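PDB 3FVV: histidinol-phosphatase from Bordetella pertussis, which probably catalyses the magnesium-dependent dephosphorylation of L-histidinol phosphate to L-histidinol, the direct precursor of histidine. Local coordinates for residues Ala79-Glu82 with Glu83-Arg86; Thr115-Ser119 with Phe120-Pro124; Ser92-Val95 with Gln96-Asp99; Ala71-Pro74 with Val75-Ala78. All coordinates share one frame; numbering follows the deposited sequence.

Contact 1. Residues Ala79-Glu82 with Glu83-Arg86; sequences AWHE and EFMR
H81 and F84, three residues apart on helix 74-89, form an offset edge-to-face pair in which the phenyl turns its edge to one face of the imidazole. The ring centroids are 5.4 Å apart and the planes meet at 61°. Contact is made by one corner of the phenyl, F84 CD2 lying 3.7 Å from H81 CE1, with H81 ND1 almost as near. Both side chains leave the helix with CG anti to the backbone N (chi1 -172° for H81 and 175° for F84); with CG beside the carbonyl carbon in both, the phenyl edge reaches the imidazole obliquely. M85, one residue further on, meets the imidazole along its NE2-CD2 bond: its CG lies 3.7 Å from H81 NE2. Its chain, bent at chi2 and chi3, brings the sulfur to the same ring at an oblique angle, with SD 4.7 Å from the H81 centroid. On the solvent side, R86 bends at chi3 and folds its guanidinium back over E82 O, which sits above one face of the group. That oxygen is the one that accepts R86 N in the helix, at 3.0 Å. The E82 carboxylate stays apart, OE1 being 4.7 Å from R86 NH2, so any attraction between the opposite charges acts at a distance. Helix 20-30 lies against the aromatic flank, where W24 meets both H81 and F84 and F27 adds a further ring to F84. R33 forms a salt bridge with E83 and a cation-pi contact with W80, while helix 119-128 packs on H81 and M85 through F120, P124 and I125.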
loop_
_atom_site.group_PDB
_atom_site.type_symbol
_atom_site.label_atom_id
_atom_site.label_comp_id
_atom_site.label_asym_id
_atom_site.label_seq_id
_atom_site.Cartn_x
_atom_site.Cartn_y
_atom_site.Cartn_z
ATOM N N ALA A 79 11.962 -3.512 15.800
ATOM C CA ALA A 79 12.706 -2.417 16.397
ATOM C C ALA A 79 13.093 -1.455 15.248
ATOM O O ALA A 79 12.810 -0.279 15.309
ATOM C CB ALA A 79 13.953 -2.944 17.202
ATOM N N TRP A 80 13.614 -1.993 14.142
ATOM C CA TRP A 80 13.994 -1.123 13.020
ATOM C C TRP A 80 12.828 -0.432 12.324
ATOM O O TRP A 80 12.920 0.719 11.904
ATOM C CB TRP A 80 14.867 -1.865 11.993
ATOM C CG TRP A 80 16.067 -2.511 12.590
ATOM C CD1 TRP A 80 16.661 -2.186 13.740
ATOM C CD2 TRP A 80 16.788 -3.626 12.063
ATOM N NE1 TRP A 80 17.704 -3.021 13.994
ATOM C CE2 TRP A 80 17.825 -3.902 12.950
ATOM C CE3 TRP A 80 16.667 -4.397 10.897
ATOM C CZ2 TRP A 80 18.746 -4.973 12.752
ATOM C CZ3 TRP A 80 17.586 -5.431 10.685
ATOM C CH2 TRP A 80 18.599 -5.715 11.616
ATOM N N HIS A 81 11.710 -1.121 12.214
ATOM C CA HIS A 81 10.534 -0.496 11.655
ATOM C C HIS A 81 10.021 0.665 12.521
ATOM O O HIS A 81 9.575 1.629 12.012
ATOM C CB HIS A 81 9.472 -1.529 11.351
ATOM C CG HIS A 81 8.311 -0.970 10.610
ATOM N ND1 HIS A 81 8.214 -0.998 9.228
ATOM C CD2 HIS A 81 7.226 -0.318 11.043
ATOM C CE1 HIS A 81 7.097 -0.405 8.858
ATOM N NE2 HIS A 81 6.481 0.020 9.937
ATOM N N GLU A 82 10.074 0.551 13.832
ATOM C CA GLU A 82 9.711 1.691 14.669
ATOM C C GLU A 82 10.567 2.897 14.394
ATOM O O GLU A 82 10.102 3.989 14.319
ATOM C CB GLU A 82 9.778 1.374 16.175
ATOM C CG GLU A 82 8.832 0.295 16.637
ATOM C CD GLU A 82 9.167 -0.252 18.029
ATOM O OE1 GLU A 82 9.993 0.350 18.736
ATOM O OE2 GLU A 82 8.640 -1.324 18.411
ATOM N N GLU A 83 11.849 2.706 14.195
ATOM C CA GLU A 83 12.697 3.825 13.862
ATOM C C GLU A 83 12.293 4.429 12.509
ATOM O O GLU A 83 12.327 5.616 12.340
ATOM C CB GLU A 83 14.158 3.311 13.846
ATOM C CG GLU A 83 15.186 4.343 13.390
ATOM C CD GLU A 83 16.582 3.664 13.180
ATOM O OE1 GLU A 83 16.856 2.640 13.869
ATOM O OE2 GLU A 83 17.349 4.111 12.283
ATOM N N PHE A 84 11.979 3.568 11.538
ATOM C CA PHE A 84 11.469 3.942 10.236
ATOM C C PHE A 84 10.186 4.758 10.361
ATOM O O PHE A 84 10.001 5.743 9.654
ATOM C CB PHE A 84 11.232 2.670 9.415
ATOM C CG PHE A 84 10.582 2.880 8.053
ATOM C CD1 PHE A 84 11.246 3.591 7.050
ATOM C CD2 PHE A 84 9.388 2.314 7.767
ATOM C CE1 PHE A 84 10.724 3.764 5.809
ATOM C CE2 PHE A 84 8.786 2.468 6.471
ATOM C CZ PHE A 84 9.467 3.183 5.494
ATOM N N MET A 85 9.305 4.319 11.244
ATOM C CA MET A 85 8.051 5.049 11.413
ATOM C C MET A 85 8.354 6.430 11.934
ATOM O O MET A 85 7.865 7.416 11.387
ATOM C CB MET A 85 7.087 4.367 12.387
ATOM C CG MET A 85 6.353 3.187 11.807
ATOM S SD MET A 85 5.192 3.535 10.450
ATOM C CE MET A 85 3.918 4.371 11.454
ATOM N N ARG A 86 9.221 6.498 12.952
ATOM C CA ARG A 86 9.550 7.772 13.618
ATOM C C ARG A 86 10.281 8.768 12.711
ATOM O O ARG A 86 10.067 9.983 12.814
ATOM C CB ARG A 86 10.410 7.436 14.854
ATOM C CG ARG A 86 11.113 8.536 15.512
ATOM C CD ARG A 86 12.076 8.063 16.729
ATOM N NE ARG A 86 11.367 7.031 17.467
ATOM C CZ ARG A 86 11.677 5.723 17.515
ATOM N NH1 ARG A 86 12.802 5.218 17.009
ATOM N NH2 ARG A 86 10.868 4.918 18.154
#

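Contact 2. Residues Thr115-Ser119 with Phe120-Pro124; sequences TATNS and FVTAP. With SO4 (sulfate ion), chain C.
From the end of strand 110-115 the backbone runs through a short loop into helix 119-128, whose first turn is closed by T122 N on N118 O (2.9 Å) and A123 N on S119 O. N118 is the N-cap: its OD1 accepts V121 N at 3.2 Å, the N-H coming from above the amide plane, 51° out of it. The N118 and V121 side chains cross at about a right angle, ND2 resting 3.6 Å from V121 CG2. T117 directs its methyl toward the helix, CG2 anti to the backbone N, where it meets V121 CG1 at 3.6 Å and the methyl of T122. T122 holds OG1 near two carbonyl oxygens, N118 O at 3.0 Å and T117 O slightly further. In the HAD-like fold the threonine or serine ending this strand belongs to the phosphate site, and the bound sulfate, probably from the crystallisation liquor, is consistent with that role: T115 OG1 bonds to sulfate O1 at 2.9 Å and A116 N to O2 at 2.8 Å, nearly straight at 175°. L11 N, D12 N and K160 NZ also bind the ion. T115 OG1 additionally accepts T117 N in an ST turn, while T117 OG1 bonds to D12 and S119 OG to D138.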
loop_
_atom_site.group_PDB
_atom_site.type_symbol
_atom_site.label_atom_id
_atom_site.label_comp_id
_atom_site.label_asym_id
_atom_site.label_seq_id
_atom_site.Cartn_x
_atom_site.Cartn_y
_atom_site.Cartn_z
ATOM N N THR A 115 -3.062 -1.878 -0.308
ATOM C CA THR A 115 -1.730 -1.505 -0.740
ATOM C C THR A 115 -0.860 -2.703 -1.137
ATOM O O THR A 115 -0.894 -3.742 -0.491
ATOM C CB THR A 115 -1.029 -0.696 0.411
ATOM O OG1 THR A 115 0.321 -0.408 0.054
ATOM C CG2 THR A 115 -1.049 -1.485 1.708
ATOM N N ALA A 116 -0.050 -2.518 -2.188
ATOM C CA ALA A 116 0.903 -3.530 -2.640
ATOM C C ALA A 116 2.070 -3.601 -1.689
ATOM O O ALA A 116 2.771 -4.594 -1.681
ATOM C CB ALA A 116 1.432 -3.242 -4.039
ATOM N N THR A 117 2.320 -2.556 -0.907
ATOM C CA THR A 117 3.475 -2.610 -0.003
ATOM C C THR A 117 3.136 -3.621 1.122
ATOM O O THR A 117 2.061 -3.612 1.665
ATOM C CB THR A 117 3.906 -1.222 0.458
ATOM O OG1 THR A 117 4.401 -0.475 -0.672
ATOM C CG2 THR A 117 5.045 -1.280 1.529
ATOM N N ASN A 118 4.070 -4.512 1.422
ATOM C CA ASN A 118 3.783 -5.662 2.283
ATOM C C ASN A 118 3.274 -5.304 3.684
ATOM O O ASN A 118 3.649 -4.238 4.259
ATOM C CB ASN A 118 4.985 -6.627 2.309
ATOM C CG ASN A 118 6.121 -6.171 3.206
ATOM O OD1 ASN A 118 6.024 -6.318 4.424
ATOM N ND2 ASN A 118 7.245 -5.736 2.610
ATOM N N SER A 119 2.395 -6.183 4.202
ATOM C CA SER A 119 1.734 -5.973 5.468
ATOM C C SER A 119 2.668 -5.821 6.707
ATOM O O SER A 119 2.316 -5.135 7.641
ATOM C CB SER A 119 0.654 -7.038 5.733
ATOM O OG SER A 119 1.240 -8.323 5.787
ATOM N N PHE A 120 3.880 -6.374 6.695
ATOM C CA PHE A 120 4.812 -6.063 7.746
ATOM C C PHE A 120 5.156 -4.558 7.759
ATOM O O PHE A 120 5.186 -3.913 8.798
ATOM C CB PHE A 120 6.128 -6.879 7.667
ATOM C CG PHE A 120 7.108 -6.458 8.717
ATOM C CD1 PHE A 120 6.948 -6.869 10.028
ATOM C CD2 PHE A 120 8.090 -5.535 8.440
ATOM C CE1 PHE A 120 7.817 -6.421 11.036
ATOM C CE2 PHE A 120 8.939 -5.080 9.459
ATOM C CZ PHE A 120 8.786 -5.534 10.726
ATOM N N VAL A 121 5.435 -4.027 6.596
ATOM C CA VAL A 121 5.765 -2.618 6.441
ATOM C C VAL A 121 4.567 -1.713 6.656
ATOM O O VAL A 121 4.722 -0.657 7.211
ATOM C CB VAL A 121 6.445 -2.348 5.036
ATOM C CG1 VAL A 121 6.603 -0.833 4.759
ATOM C CG2 VAL A 121 7.794 -3.080 4.972
ATOM N N THR A 122 3.366 -2.133 6.296
ATOM C CA THR A 122 2.226 -1.216 6.305
ATOM C C THR A 122 1.247 -1.340 7.458
ATOM O O THR A 122 0.453 -0.462 7.652
ATOM C CB THR A 122 1.431 -1.304 4.982
ATOM O OG1 THR A 122 1.162 -2.678 4.665
ATOM C CG2 THR A 122 2.254 -0.664 3.822
ATOM N N ALA A 123 1.277 -2.442 8.190
ATOM C CA ALA A 123 0.374 -2.597 9.361
ATOM C C ALA A 123 0.405 -1.410 10.326
ATOM O O ALA A 123 -0.641 -0.864 10.653
ATOM C CB ALA A 123 0.592 -3.951 10.069
ATOM N N PRO A 124 1.580 -0.955 10.754
ATOM C CA PRO A 124 1.593 0.206 11.702
ATOM C C PRO A 124 1.163 1.530 11.050
ATOM O O PRO A 124 0.803 2.448 11.733
ATOM C CB PRO A 124 3.063 0.308 12.164
ATOM C CG PRO A 124 3.589 -1.110 11.956
ATOM C CD PRO A 124 2.886 -1.608 10.681
HETATM S S SO4 C . 0.480 1.042 -3.202
HETATM O O1 SO4 C . -0.049 1.637 -1.915
HETATM O O2 SO4 C . -0.280 -0.187 -3.652
HETATM O O3 SO4 C . 0.509 2.148 -4.146
HETATM O O4 SO4 C . 1.867 0.584 -3.033
#

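Contact 3. Residues Ser92-Val95 with Gln96-Asp99; sequences SLTV and QAVD
V95, T94 and Q96 carry most of this local contact at the start of helix 95-106, and V95 spreads its two methyl branches over different neighbours. CG1, set between the backbone N and the carbonyl carbon (chi1 72°), faces the next residue and lies 3.2 Å from Q96 NE2. The glutamine chain bends at chi2, which folds its amide back across the valine instead of letting it run outward; its oxygen, OE1, is 3.7 Å from the same V95 CG1. The other branch, V95 CG2, runs alongside D99 one turn later, both side chains pointing the same way, and touches the carboxylate at OD2, 3.6 Å away. The backbones of the same two residues are joined by D99 N donating to V95 O at 2.8 Å.

T94 holds OG1 between its backbone N and carbonyl carbon (chi1 60°), facing the start of the helix. OG1 accepts A97 N at 3.1 Å in a nearly straight bond (166°), and the methyl of A97 packs against the same oxygen, CB 3.4 Å from T94 OG1. The carbonyl of T94 takes V98 N at 3.0 Å, with V98 CG2 close beside it. One residue thus receives two successive N-H groups of the first turn, A97 on its side chain and V98 on its backbone. F224, at the end of the modelled chain, touches the T94 side chain. The arrangement is that of a threonine N-cap, here opening the helix that leads into strand 110-115 of the HAD-like sheet.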
loop_
_atom_site.group_PDB
_atom_site.type_symbol
_atom_site.label_atom_id
_atom_site.label_comp_id
_atom_site.label_asym_id
_atom_site.label_seq_id
_atom_site.Cartn_x
_atom_site.Cartn_y
_atom_site.Cartn_z
ATOM N N SER A 92 5.953 12.485 7.355
ATOM C CA SER A 92 5.348 12.720 6.067
ATOM C C SER A 92 3.816 12.665 6.142
ATOM O O SER A 92 3.153 12.762 5.120
ATOM C CB SER A 92 5.851 11.634 5.086
ATOM O OG SER A 92 5.136 10.398 5.260
ATOM N N LEU A 93 3.266 12.392 7.338
ATOM C CA LEU A 93 1.853 12.413 7.532
ATOM C C LEU A 93 1.340 13.854 7.431
ATOM O O LEU A 93 1.881 14.739 8.086
ATOM C CB LEU A 93 1.494 11.855 8.894
ATOM C CG LEU A 93 0.896 10.470 8.898
ATOM C CD1 LEU A 93 1.782 9.514 8.195
ATOM C CD2 LEU A 93 0.657 10.096 10.359
ATOM N N THR A 94 0.345 14.105 6.593
ATOM C CA THR A 94 -0.207 15.472 6.438
ATOM C C THR A 94 -1.628 15.470 6.972
ATOM O O THR A 94 -2.334 14.430 6.917
ATOM C CB THR A 94 -0.298 15.896 5.004
ATOM O OG1 THR A 94 -1.176 14.993 4.250
ATOM C CG2 THR A 94 1.109 15.968 4.375
ATOM N N VAL A 95 -2.045 16.631 7.447
ATOM C CA VAL A 95 -3.385 16.831 7.911
ATOM C C VAL A 95 -4.418 16.541 6.814
ATOM O O VAL A 95 -5.468 15.961 7.128
ATOM C CB VAL A 95 -3.611 18.237 8.590
ATOM C CG1 VAL A 95 -3.611 19.323 7.574
ATOM C CG2 VAL A 95 -4.952 18.209 9.373
ATOM N N GLN A 96 -4.132 16.891 5.560
ATOM C CA GLN A 96 -5.018 16.552 4.452
ATOM C C GLN A 96 -5.260 15.049 4.310
ATOM O O GLN A 96 -6.386 14.646 4.134
ATOM C CB GLN A 96 -4.542 17.092 3.079
ATOM C CG GLN A 96 -4.727 18.584 2.918
ATOM C CD GLN A 96 -3.893 19.336 3.912
ATOM O OE1 GLN A 96 -2.679 19.049 4.032
ATOM N NE2 GLN A 96 -4.535 20.252 4.701
ATOM N N ALA A 97 -4.207 14.237 4.284
ATOM C CA ALA A 97 -4.362 12.776 4.205
ATOM C C ALA A 97 -5.093 12.242 5.429
ATOM O O ALA A 97 -5.981 11.405 5.302
ATOM C CB ALA A 97 -2.963 12.052 4.010
ATOM N N VAL A 98 -4.734 12.702 6.627
ATOM C CA VAL A 98 -5.405 12.244 7.837
ATOM C C VAL A 98 -6.890 12.544 7.767
ATOM O O VAL A 98 -7.726 11.685 8.124
ATOM C CB VAL A 98 -4.780 12.843 9.138
ATOM C CG1 VAL A 98 -5.653 12.493 10.393
ATOM C CG2 VAL A 98 -3.388 12.325 9.312
ATOM N N ASP A 99 -7.212 13.745 7.272
ATOM C CA ASP A 99 -8.595 14.223 7.243
ATOM C C ASP A 99 -9.468 13.487 6.224
ATOM O O ASP A 99 -10.603 13.279 6.480
ATOM C CB ASP A 99 -8.649 15.712 6.973
ATOM C CG ASP A 99 -8.458 16.556 8.230
ATOM O OD1 ASP A 99 -8.584 16.004 9.319
ATOM O OD2 ASP A 99 -8.311 17.780 8.138
#

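Contact 4. Residues Ala71-Pro74 with Val75-Ala78; sequences AHSP and VELA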
loop_
_atom_site.group_PDB
_atom_site.type_symbol
_atom_site.label_atom_id
_atom_site.label_comp_id
_atom_site.label_asym_id
_atom_site.label_seq_id
_atom_site.Cartn_x
_atom_site.Cartn_y
_atom_site.Cartn_z
ATOM N N ALA A 71 16.242 -11.651 5.728
ATOM C CA ALA A 71 17.642 -11.561 6.159
ATOM C C ALA A 71 17.812 -11.312 7.678
ATOM O O ALA A 71 18.910 -11.262 8.174
ATOM C CB ALA A 71 18.402 -10.503 5.272
ATOM N N HIS A 72 16.709 -11.249 8.452
ATOM C CA HIS A 72 16.759 -10.778 9.834
ATOM C C HIS A 72 15.691 -11.366 10.730
ATOM O O HIS A 72 14.632 -11.779 10.292
ATOM C CB HIS A 72 16.491 -9.278 9.846
ATOM C CG HIS A 72 17.446 -8.499 9.037
ATOM N ND1 HIS A 72 17.088 -7.875 7.863
ATOM C CD2 HIS A 72 18.752 -8.257 9.212
ATOM C CE1 HIS A 72 18.142 -7.289 7.347
ATOM N NE2 HIS A 72 19.160 -7.489 8.156
ATOM N N SER A 73 15.943 -11.349 12.008
ATOM C CA SER A 73 14.975 -11.838 12.949
ATOM C C SER A 73 13.781 -10.868 12.969
ATOM O O SER A 73 13.940 -9.651 12.755
ATOM C CB SER A 73 15.645 -11.989 14.320
ATOM O OG SER A 73 14.990 -11.224 15.303
ATOM N N PRO A 74 12.576 -11.381 13.163
ATOM C CA PRO A 74 11.441 -10.478 13.245
ATOM C C PRO A 74 11.492 -9.525 14.480
ATOM O O PRO A 74 10.904 -8.472 14.450
ATOM C CB PRO A 74 10.248 -11.435 13.320
ATOM C CG PRO A 74 10.805 -12.704 13.827
ATOM C CD PRO A 74 12.160 -12.785 13.198
ATOM N N VAL A 75 12.250 -9.889 15.512
ATOM C CA VAL A 75 12.439 -9.027 16.657
ATOM C C VAL A 75 13.281 -7.793 16.272
ATOM O O VAL A 75 12.856 -6.641 16.573
ATOM C CB VAL A 75 12.994 -9.784 17.840
ATOM C CG1 VAL A 75 13.501 -8.837 18.929
ATOM C CG2 VAL A 75 11.925 -10.857 18.390
ATOM N N GLU A 76 14.377 -8.000 15.515
ATOM C CA GLU A 76 15.160 -6.880 15.004
ATOM C C GLU A 76 14.334 -6.008 14.069
ATOM O O GLU A 76 14.343 -4.776 14.181
ATOM C CB GLU A 76 16.391 -7.360 14.218
ATOM C CG GLU A 76 17.472 -8.031 15.044
ATOM C CD GLU A 76 18.517 -8.741 14.137
ATOM O OE1 GLU A 76 18.149 -9.400 13.114
ATOM O OE2 GLU A 76 19.713 -8.642 14.467
ATOM N N LEU A 77 13.616 -6.673 13.165
ATOM C CA LEU A 77 12.811 -5.974 12.119
ATOM C C LEU A 77 11.782 -5.012 12.735
ATOM O O LEU A 77 11.608 -3.900 12.268
ATOM C CB LEU A 77 12.110 -7.003 11.201
ATOM C CG LEU A 77 12.955 -7.760 10.180
ATOM C CD1 LEU A 77 12.067 -8.751 9.582
ATOM C CD2 LEU A 77 13.537 -6.818 9.090
ATOM N N ALA A 78 11.108 -5.450 13.793
ATOM C CA ALA A 78 10.205 -4.596 14.491
ATOM C C ALA A 78 10.857 -3.354 15.088
ATOM O O ALA A 78 10.264 -2.289 15.009
ATOM C CB ALA A 78 9.347 -5.382 15.615
#
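H72 and S73 approach in extended form and P74 begins helix 74-89, whose first turn is closed by L77 N on S73 O (3.0 Å) and A78 N on P74 O. S73 is the N-cap, and with E76 it makes a capping box: each side chain bonds to the backbone N of the other residue. S73 OG accepts E76 N at 3.3 Å, nearly straight at 165°, and takes a weak, more bent bond from V75 N. In return E76 OE1 accepts S73 N at 3.1 Å. The glutamate reaches back because its CG leaves beside its own backbone N (chi1 -69°) and the chain then stays extended; the serine N-H meets the carboxylate on its anti side, somewhat out of the carboxylate plane. P74, which has no N-H to offer, fills the first position of the helix.

H72 crosses both E76 and L77 at about a right angle. E76 OE1 lies near the plane of the imidazole, at its edge, and touches H72 CB, while the ring and carboxylate planes stand 67° apart. The two ring nitrogens have other partners, ND1 bonding to L68 O and NE2 weakly to R33 O, the first joining the turn to the preceding helix 58-70, the second reaching the loop after helix 20-30. The buried L77 packs against H72, its CG 3.9 Å from H72 CB and its CD2 the same distance from H72 ND1.

In the fold
Contacts 1 and 4 lie on helix 74-89, contact 4 at its capped start and contact 1 midway along, and they meet where W80 packs on the ring of H72. Contact 2 is the buried one, its centre about 6 Å from the centre of the chain, and the one that binds sulfate; contacts 3 and 4 are at the surface, and contact 1 is partly buried. The helix of contact 2 touches both contacts on helix 74-89; F120 reaches the backbone of L77 and A78 in contact 4. Contact 3 touches none of the others. Contacts 2, 3 and 4 each cap a helix start, using asparagine, threonine and serine in turn, whereas contact 1 relies on rings and sulfur.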